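Two structures of tetraacyldisaccharide 4'-kinase from Aquifex aeolicus compared at one contact. The protein transfers the gamma-phosphate of ATP to the 4'-position of a tetraacyldisaccharide 1-phosphate, forming lipid IVA in lipid A biosynthesis. Structure 1 is PDB 4ITM (chain A, 2.20 Å), residues 184-189 and 202-207; structure 2 is PDB 4EHY (chain B, 2.20 Å), residues 184-189 and 202-207. One frame, after least-squares fit of the local backbone (RMSD 0.71 Å); residues are numbered along the deposited sequences.

Structure 1 (4ITM); sequences VLTYQE and FKMFRE. With ATP (adenosine-5'-triphosphate), chain C.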
loop_
_atom_site.group_PDB
_atom_site.type_symbol
_atom_site.label_atom_id
_atom_site.label_comp_id
_atom_site.label_asym_id
_atom_site.label_seq_id
_atom_site.Cartn_x
_atom_site.Cartn_y
_atom_site.Cartn_z
ATOM N N VAL A 184 -8.663 -6.969 8.084
ATOM C CA VAL A 184 -7.604 -6.355 8.866
ATOM C C VAL A 184 -8.083 -4.962 9.213
ATOM O O VAL A 184 -8.357 -4.159 8.323
ATOM C CB VAL A 184 -6.281 -6.304 8.078
ATOM C CG1 VAL A 184 -5.199 -5.583 8.881
ATOM C CG2 VAL A 184 -5.846 -7.717 7.728
ATOM N N LEU A 185 -8.240 -4.689 10.503
ATOM C CA LEU A 185 -8.777 -3.399 10.921
ATOM C C LEU A 185 -7.635 -2.406 11.112
ATOM O O LEU A 185 -6.749 -2.617 11.948
ATOM C CB LEU A 185 -9.608 -3.550 12.196
ATOM C CG LEU A 185 -10.729 -4.597 12.116
ATOM C CD1 LEU A 185 -11.638 -4.521 13.339
ATOM C CD2 LEU A 185 -11.554 -4.463 10.837
ATOM N N THR A 186 -7.659 -1.333 10.326
ATOM C CA THR A 186 -6.538 -0.399 10.267
ATOM C C THR A 186 -6.844 1.000 10.787
ATOM O O THR A 186 -7.971 1.308 11.192
ATOM C CB THR A 186 -5.985 -0.260 8.837
ATOM O OG1 THR A 186 -6.940 0.424 8.017
ATOM C CG2 THR A 186 -5.674 -1.634 8.246
ATOM N N TYR A 187 -5.813 1.841 10.763
ATOM C CA TYR A 187 -5.854 3.162 11.384
ATOM C C TYR A 187 -6.197 3.085 12.884
ATOM O O TYR A 187 -6.855 3.960 13.426
ATOM C CB TYR A 187 -6.795 4.097 10.617
ATOM C CG TYR A 187 -6.178 4.652 9.348
ATOM C CD1 TYR A 187 -5.741 3.803 8.326
ATOM C CD2 TYR A 187 -6.020 6.023 9.175
ATOM C CE1 TYR A 187 -5.157 4.313 7.163
ATOM C CE2 TYR A 187 -5.449 6.546 8.023
ATOM C CZ TYR A 187 -5.024 5.692 7.021
ATOM O OH TYR A 187 -4.464 6.228 5.888
ATOM N N GLN A 188 -5.722 2.032 13.546
ATOM C CA GLN A 188 -5.974 1.830 14.971
ATOM C C GLN A 188 -5.324 2.921 15.819
ATOM O O GLN A 188 -5.890 3.355 16.817
ATOM C CB GLN A 188 -5.449 0.464 15.419
ATOM C CG GLN A 188 -6.177 -0.734 14.793
ATOM C CD GLN A 188 -7.596 -0.870 15.315
ATOM O OE1 GLN A 188 -7.929 -0.333 16.366
ATOM N NE2 GLN A 188 -8.444 -1.579 14.571
ATOM N N GLU A 189 -4.136 3.357 15.407
ATOM C CA GLU A 189 -3.368 4.340 16.157
ATOM C C GLU A 189 -4.170 5.636 16.367
ATOM O O GLU A 189 -4.246 6.155 17.480
ATOM C CB GLU A 189 -2.022 4.627 15.458
ATOM C CG GLU A 189 -1.162 3.385 15.157
ATOM C CD GLU A 189 -1.463 2.738 13.799
ATOM O OE1 GLU A 189 -0.899 1.658 13.520
ATOM O OE2 GLU A 189 -2.248 3.303 13.008
ATOM N N PHE A 202 -8.393 -9.073 12.300
ATOM C CA PHE A 202 -7.116 -8.778 12.929
ATOM C C PHE A 202 -6.880 -7.277 12.947
ATOM O O PHE A 202 -6.967 -6.621 11.909
ATOM C CB PHE A 202 -5.977 -9.469 12.149
ATOM C CG PHE A 202 -6.239 -10.926 11.861
ATOM C CD1 PHE A 202 -6.944 -11.304 10.724
ATOM C CD2 PHE A 202 -5.815 -11.912 12.744
ATOM C CE1 PHE A 202 -7.218 -12.647 10.468
ATOM C CE2 PHE A 202 -6.073 -13.262 12.492
ATOM C CZ PHE A 202 -6.780 -13.629 11.348
ATOM N N LYS A 203 -6.571 -6.730 14.117
ATOM C CA LYS A 203 -6.174 -5.328 14.202
ATOM C C LYS A 203 -4.702 -5.150 13.818
ATOM O O LYS A 203 -3.836 -5.891 14.275
ATOM C CB LYS A 203 -6.397 -4.770 15.608
ATOM C CG LYS A 203 -7.849 -4.754 16.088
ATOM C CD LYS A 203 -7.950 -3.914 17.361
ATOM C CE LYS A 203 -9.221 -4.186 18.126
ATOM N NZ LYS A 203 -9.176 -3.543 19.480
ATOM N N MET A 204 -4.431 -4.154 12.985
ATOM C CA MET A 204 -3.074 -3.818 12.586
ATOM C C MET A 204 -2.550 -2.610 13.385
ATOM O O MET A 204 -3.274 -1.625 13.585
ATOM C CB MET A 204 -3.037 -3.502 11.085
ATOM C CG MET A 204 -1.649 -3.143 10.575
ATOM S SD MET A 204 -1.536 -2.963 8.787
ATOM C CE MET A 204 -2.012 -1.251 8.593
ATOM N N PHE A 205 -1.299 -2.695 13.835
ATOM C CA PHE A 205 -0.631 -1.579 14.517
ATOM C C PHE A 205 0.735 -1.310 13.914
ATOM O O PHE A 205 1.423 -2.236 13.462
ATOM C CB PHE A 205 -0.451 -1.840 16.022
ATOM C CG PHE A 205 -1.740 -1.994 16.768
ATOM C CD1 PHE A 205 -2.382 -3.228 16.822
ATOM C CD2 PHE A 205 -2.323 -0.908 17.399
ATOM C CE1 PHE A 205 -3.575 -3.379 17.509
ATOM C CE2 PHE A 205 -3.526 -1.043 18.084
ATOM C CZ PHE A 205 -4.152 -2.284 18.138
ATOM N N ARG A 206 1.124 -0.040 13.915
ATOM C CA ARG A 206 2.464 0.342 13.505
ATOM C C ARG A 206 3.214 0.879 14.714
ATOM O O ARG A 206 2.621 1.519 15.580
ATOM C CB ARG A 206 2.428 1.408 12.401
ATOM C CG ARG A 206 2.371 0.861 10.976
ATOM C CD ARG A 206 1.024 0.199 10.673
ATOM N NE ARG A 206 -0.084 1.140 10.842
ATOM C CZ ARG A 206 -0.447 2.044 9.935
ATOM N NH1 ARG A 206 0.203 2.143 8.775
ATOM N NH2 ARG A 206 -1.467 2.847 10.185
ATOM N N GLU A 207 4.519 0.617 14.772
ATOM C CA GLU A 207 5.356 1.163 15.831
ATOM C C GLU A 207 6.693 1.632 15.260
ATOM O O GLU A 207 7.305 0.955 14.430
ATOM C CB GLU A 207 5.596 0.126 16.930
ATOM C CG GLU A 207 4.347 -0.293 17.681
ATOM C CD GLU A 207 4.591 -1.463 18.619
ATOM O OE1 GLU A 207 5.663 -2.099 18.525
ATOM O OE2 GLU A 207 3.708 -1.746 19.453
HETATM P PG ATP C . -0.963 3.636 1.597
HETATM O O1G ATP C . -2.392 3.534 1.146
HETATM O O2G ATP C . -0.203 2.339 1.698
HETATM O O3G ATP C . -0.177 4.734 0.916
HETATM P PB ATP C . -1.998 5.221 3.760
HETATM O O1B ATP C . -3.212 4.590 4.404
HETATM O O2B ATP C . -2.215 6.320 2.758
HETATM O O3B ATP C . -1.005 4.116 3.138
HETATM P PA ATP C . -0.287 5.101 6.117
HETATM O O1A ATP C . -0.666 6.005 7.260
HETATM O O2A ATP C . -0.541 3.625 6.253
HETATM O O3A ATP C . -1.047 5.827 4.895
HETATM O "O5'" ATP C . 1.282 5.331 5.777
HETATM C "C5'" ATP C . 1.689 6.559 5.156
HETATM C "C4'" ATP C . 2.790 6.352 4.114
HETATM O "O4'" ATP C . 4.021 5.923 4.711
HETATM C "C3'" ATP C . 2.424 5.304 3.072
HETATM O "O3'" ATP C . 1.715 5.901 1.980
HETATM C "C2'" ATP C . 3.771 4.689 2.697
HETATM O "O2'" ATP C . 4.459 5.476 1.720
HETATM C "C1'" ATP C . 4.607 4.856 3.953
HETATM N N9 ATP C . 4.562 3.676 4.846
HETATM C C8 ATP C . 3.525 2.829 5.013
HETATM N N7 ATP C . 3.806 1.885 5.934
HETATM C C5 ATP C . 5.060 2.137 6.381
HETATM C C6 ATP C . 5.974 1.522 7.368
HETATM N N6 ATP C . 5.594 0.425 8.076
HETATM N N1 ATP C . 7.197 2.094 7.524
HETATM C C2 ATP C . 7.573 3.192 6.831
HETATM N N3 ATP C . 6.797 3.804 5.921
HETATM C C4 ATP C . 5.551 3.325 5.666
HETATM O O HOH W 1 -3.486 0.587 12.110
#
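Glu189 and Arg206 form a salt bridge beside the nucleotide. They lie where parallel strands 182-186 and 201-212 reach the ATP site of this P-loop NTPase family member. Strand 182-186 also pairs with strand 150-156, and 201-212 with 291-300. Arg206 grips the carboxylate side-on: NE meets Glu189 OE1 at 2.8 Å, and NH2 meets Glu189 OE2 at 3.0 Å. Glu189 OE1 also accepts from Arg206 N. The Arg206 chain bends at chi2 (69°) and chi3 (59°). Its NH1 donates to ATP O2A at 3.0 Å, on the alpha-phosphate, and also bonds Ser53. Tyr187 lies next to Arg206, and its OH donates to ATP O1B at 2.5 Å, on the beta-phosphate. In the backbone, Leu185 N bonds Phe202 O and Met204 N bonds Leu185 O. A modelled water lies 2.7 Å from Met204 O. Apolar packing follows: Val184 CG1 meets Met204 CB at 3.7 Å, and Thr186 CG2 packs on the Met204 side chain. Lys203 runs across Gln188, and its NZ pairs with Glu194.

Structure 1 against structure 2
The bound group differs. Structure 1 holds ATP, which touches Tyr187(A) and Arg206(A). Structure 2 holds ADP at this place, and it touches Arg206(B). The CA atoms of Tyr187(A) and Tyr187(B) stand 1.2 Å apart after superposition. The ring of Tyr187(B) is twisted by about 79° about the last bond, and the OH atoms are 1.8 Å apart. Tyr187(A) OH bonds ATP O1B. Tyr187(B) OH stands 1.3 Å apart from the place of ATP O1B after superposition, too near for both to be filled. ADP does not touch Tyr187(B), so that bond has no counterpart there. The Arg206(B) chain is turned: chi2 is 69° in Arg206(A) and 173° in Arg206(B), and chi3 and chi4 change too. The CZ atoms lie 2.5 Å apart. CD of Arg206(B) comes near the place of CZ of Arg206(A), and NE of Arg206(B) near that of NH2 of Arg206(A). Arg206(A) NH1 bonds the alpha-phosphate of ATP, whereas N7 is the ADP atom closest to Arg206(B) NH1. The salt bridge of Arg206(A) with Glu189(A) stays, as does the bond from Arg206(A) N. The backbone bonds Leu185(A) N to Phe202(A) O and Met204(A) N to Leu185(A) O are kept. Val184(A), Leu185(A), Thr186(A), Lys203(A) and their counterparts keep their places.

Structure 2 (4EHY); sequences VLTYQE and FKMFRE. With ADP (adenosine-5'-diphosphate), chain D.
Arg206 meets Glu189 in a salt bridge next to ADP. It grips the carboxylate side-on: NE lies 2.9 Å from Glu189 OE2, and NH2 lies 2.8 Å from the same OE2. Both bonds run close to the guanidinium plane. Glu189 OE1 accepts from Arg206 N. The Arg206 chain is extended at chi2 (173°) and bends at chi3 (-49°), which carries the guanidinium to the adenine. There NH1 has ADP N7 as its nearest ligand atom, at 3.4 Å. NH2 also bonds Gln240, which itself holds ADP. Tyr187 lies next to Arg206. In the backbone, Leu185 N bonds Phe202 O and Met204 N bonds Leu185 O. A modelled water lies 2.9 Å from Met204 O. Apolar packing comes next: Val184 CG1 meets Met204 CB at 3.7 Å, and Thr186 CG2 packs on the Met204 side chain. The Lys203 chain crosses Gln188 at about a right angle and reaches Glu194 with NZ.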
loop_
_atom_site.group_PDB
_atom_site.type_symbol
_atom_site.label_atom_id
_atom_site.label_comp_id
_atom_site.label_asym_id
_atom_site.label_seq_id
_atom_site.Cartn_x
_atom_site.Cartn_y
_atom_site.Cartn_z
ATOM N N VAL B 184 -8.677 -7.125 7.995
ATOM C CA VAL B 184 -7.656 -6.436 8.776
ATOM C C VAL B 184 -8.116 -4.999 9.041
ATOM O O VAL B 184 -8.378 -4.243 8.102
ATOM C CB VAL B 184 -6.290 -6.493 8.066
ATOM C CG1 VAL B 184 -5.249 -5.614 8.768
ATOM C CG2 VAL B 184 -5.817 -7.933 8.010
ATOM N N LEU B 185 -8.250 -4.645 10.323
ATOM C CA LEU B 185 -8.729 -3.322 10.741
ATOM C C LEU B 185 -7.560 -2.367 11.038
ATOM O O LEU B 185 -6.930 -2.444 12.094
ATOM C CB LEU B 185 -9.618 -3.450 11.974
ATOM C CG LEU B 185 -10.776 -4.458 11.944
ATOM C CD1 LEU B 185 -11.746 -4.166 13.075
ATOM C CD2 LEU B 185 -11.509 -4.432 10.622
ATOM N N THR B 186 -7.299 -1.449 10.117
ATOM C CA THR B 186 -6.050 -0.686 10.119
ATOM C C THR B 186 -6.137 0.679 10.792
ATOM O O THR B 186 -7.220 1.147 11.128
ATOM C CB THR B 186 -5.537 -0.482 8.676
ATOM O OG1 THR B 186 -6.481 0.316 7.955
ATOM C CG2 THR B 186 -5.403 -1.819 7.973
ATOM N N TYR B 187 -4.973 1.306 10.964
ATOM C CA TYR B 187 -4.829 2.590 11.650
ATOM C C TYR B 187 -5.343 2.579 13.079
ATOM O O TYR B 187 -5.844 3.594 13.564
ATOM C CB TYR B 187 -5.520 3.717 10.880
ATOM C CG TYR B 187 -5.002 3.948 9.478
ATOM C CD1 TYR B 187 -5.771 4.631 8.553
ATOM C CD2 TYR B 187 -3.760 3.479 9.077
ATOM C CE1 TYR B 187 -5.329 4.847 7.274
ATOM C CE2 TYR B 187 -3.301 3.688 7.779
ATOM C CZ TYR B 187 -4.097 4.380 6.887
ATOM O OH TYR B 187 -3.685 4.616 5.598
ATOM N N GLN B 188 -5.230 1.451 13.770
ATOM C CA GLN B 188 -5.705 1.424 15.154
ATOM C C GLN B 188 -4.948 2.441 16.008
ATOM O O GLN B 188 -5.509 3.035 16.922
ATOM C CB GLN B 188 -5.595 0.022 15.758
ATOM C CG GLN B 188 -6.440 -1.025 15.050
ATOM C CD GLN B 188 -7.928 -0.806 15.255
ATOM O OE1 GLN B 188 -8.348 -0.206 16.244
ATOM N NE2 GLN B 188 -8.734 -1.296 14.319
ATOM N N GLU B 189 -3.673 2.661 15.698
ATOM C CA GLU B 189 -2.856 3.555 16.518
ATOM C C GLU B 189 -3.250 5.022 16.362
ATOM O O GLU B 189 -2.783 5.868 17.108
ATOM C CB GLU B 189 -1.368 3.393 16.201
ATOM C CG GLU B 189 -0.937 4.093 14.934
ATOM C CD GLU B 189 -1.452 3.410 13.661
ATOM O OE1 GLU B 189 -1.889 2.240 13.726
ATOM O OE2 GLU B 189 -1.411 4.051 12.596
ATOM N N PHE B 202 -8.537 -9.032 12.370
ATOM C CA PHE B 202 -7.270 -8.716 13.013
ATOM C C PHE B 202 -7.040 -7.205 13.043
ATOM O O PHE B 202 -7.115 -6.544 12.015
ATOM C CB PHE B 202 -6.127 -9.420 12.256
ATOM C CG PHE B 202 -6.364 -10.888 12.073
ATOM C CD1 PHE B 202 -7.092 -11.354 10.988
ATOM C CD2 PHE B 202 -5.916 -11.799 13.017
ATOM C CE1 PHE B 202 -7.350 -12.705 10.832
ATOM C CE2 PHE B 202 -6.157 -13.162 12.862
ATOM C CZ PHE B 202 -6.886 -13.614 11.768
ATOM N N LYS B 203 -6.763 -6.659 14.221
ATOM C CA LYS B 203 -6.397 -5.243 14.335
ATOM C C LYS B 203 -4.939 -5.011 13.941
ATOM O O LYS B 203 -4.042 -5.734 14.369
ATOM C CB LYS B 203 -6.619 -4.728 15.759
ATOM C CG LYS B 203 -8.079 -4.633 16.191
ATOM C CD LYS B 203 -8.165 -3.880 17.514
ATOM C CE LYS B 203 -9.604 -3.652 17.966
ATOM N NZ LYS B 203 -9.587 -2.971 19.282
ATOM N N MET B 204 -4.705 -3.992 13.128
ATOM C CA MET B 204 -3.354 -3.671 12.686
ATOM C C MET B 204 -2.901 -2.356 13.303
ATOM O O MET B 204 -3.597 -1.345 13.208
ATOM C CB MET B 204 -3.306 -3.563 11.161
ATOM C CG MET B 204 -1.986 -3.076 10.594
ATOM S SD MET B 204 -2.006 -3.096 8.783
ATOM C CE MET B 204 -0.844 -1.785 8.390
ATOM N N PHE B 205 -1.727 -2.375 13.925
ATOM C CA PHE B 205 -1.161 -1.174 14.526
ATOM C C PHE B 205 0.144 -0.832 13.828
ATOM O O PHE B 205 0.859 -1.714 13.361
ATOM C CB PHE B 205 -0.910 -1.388 16.029
ATOM C CG PHE B 205 -2.165 -1.596 16.850
ATOM C CD1 PHE B 205 -2.736 -0.540 17.554
ATOM C CD2 PHE B 205 -2.743 -2.855 16.957
ATOM C CE1 PHE B 205 -3.877 -0.732 18.333
ATOM C CE2 PHE B 205 -3.884 -3.058 17.731
ATOM C CZ PHE B 205 -4.453 -1.994 18.419
ATOM N N ARG B 206 0.449 0.453 13.722
ATOM C CA ARG B 206 1.767 0.857 13.244
ATOM C C ARG B 206 2.553 1.407 14.434
ATOM O O ARG B 206 2.105 2.347 15.109
ATOM C CB ARG B 206 1.654 1.883 12.115
ATOM C CG ARG B 206 1.207 1.280 10.773
ATOM C CD ARG B 206 0.946 2.357 9.712
ATOM N NE ARG B 206 0.104 3.416 10.249
ATOM C CZ ARG B 206 -0.261 4.500 9.582
ATOM N NH1 ARG B 206 0.149 4.681 8.338
ATOM N NH2 ARG B 206 -1.016 5.419 10.178
ATOM N N GLU B 207 3.690 0.778 14.727
ATOM C CA GLU B 207 4.552 1.216 15.827
ATOM C C GLU B 207 5.651 2.129 15.284
ATOM O O GLU B 207 6.609 1.666 14.655
ATOM C CB GLU B 207 5.174 0.021 16.559
ATOM C CG GLU B 207 6.056 0.422 17.753
ATOM C CD GLU B 207 6.929 -0.710 18.247
ATOM O OE1 GLU B 207 6.440 -1.853 18.330
ATOM O OE2 GLU B 207 8.112 -0.459 18.555
HETATM P PB ADP D . -1.552 2.418 0.625
HETATM O O1B ADP D . -1.400 2.836 -0.815
HETATM O O2B ADP D . -2.940 1.934 0.983
HETATM O O3B ADP D . -0.486 1.432 1.054
HETATM P PA ADP D . -0.379 5.006 1.413
HETATM O O1A ADP D . -0.462 5.545 2.814
HETATM O O2A ADP D . -0.617 5.911 0.238
HETATM O O3A ADP D . -1.421 3.763 1.493
HETATM O "O5'" ADP D . 1.076 4.379 1.208
HETATM C "C5'" ADP D . 1.623 3.502 2.179
HETATM C "C4'" ADP D . 3.081 3.909 2.358
HETATM O "O4'" ADP D . 3.170 5.330 2.625
HETATM C "C3'" ADP D . 3.638 3.214 3.576
HETATM O "O3'" ADP D . 4.256 1.988 3.195
HETATM C "C2'" ADP D . 4.630 4.213 4.127
HETATM O "O2'" ADP D . 5.860 4.071 3.411
HETATM C "C1'" ADP D . 4.040 5.555 3.744
HETATM N N9 ADP D . 3.220 6.064 4.874
HETATM C C8 ADP D . 1.888 6.261 4.855
HETATM N N7 ADP D . 1.442 6.761 6.038
HETATM C C5 ADP D . 2.515 6.897 6.840
HETATM C C6 ADP D . 2.749 7.371 8.227
HETATM N N6 ADP D . 1.723 7.806 9.025
HETATM N N1 ADP D . 4.025 7.349 8.666
HETATM C C2 ADP D . 5.050 6.923 7.902
HETATM N N3 ADP D . 4.908 6.476 6.643
HETATM C C4 ADP D . 3.682 6.447 6.066
HETATM O O HOH W 2 -2.295 0.569 11.468
#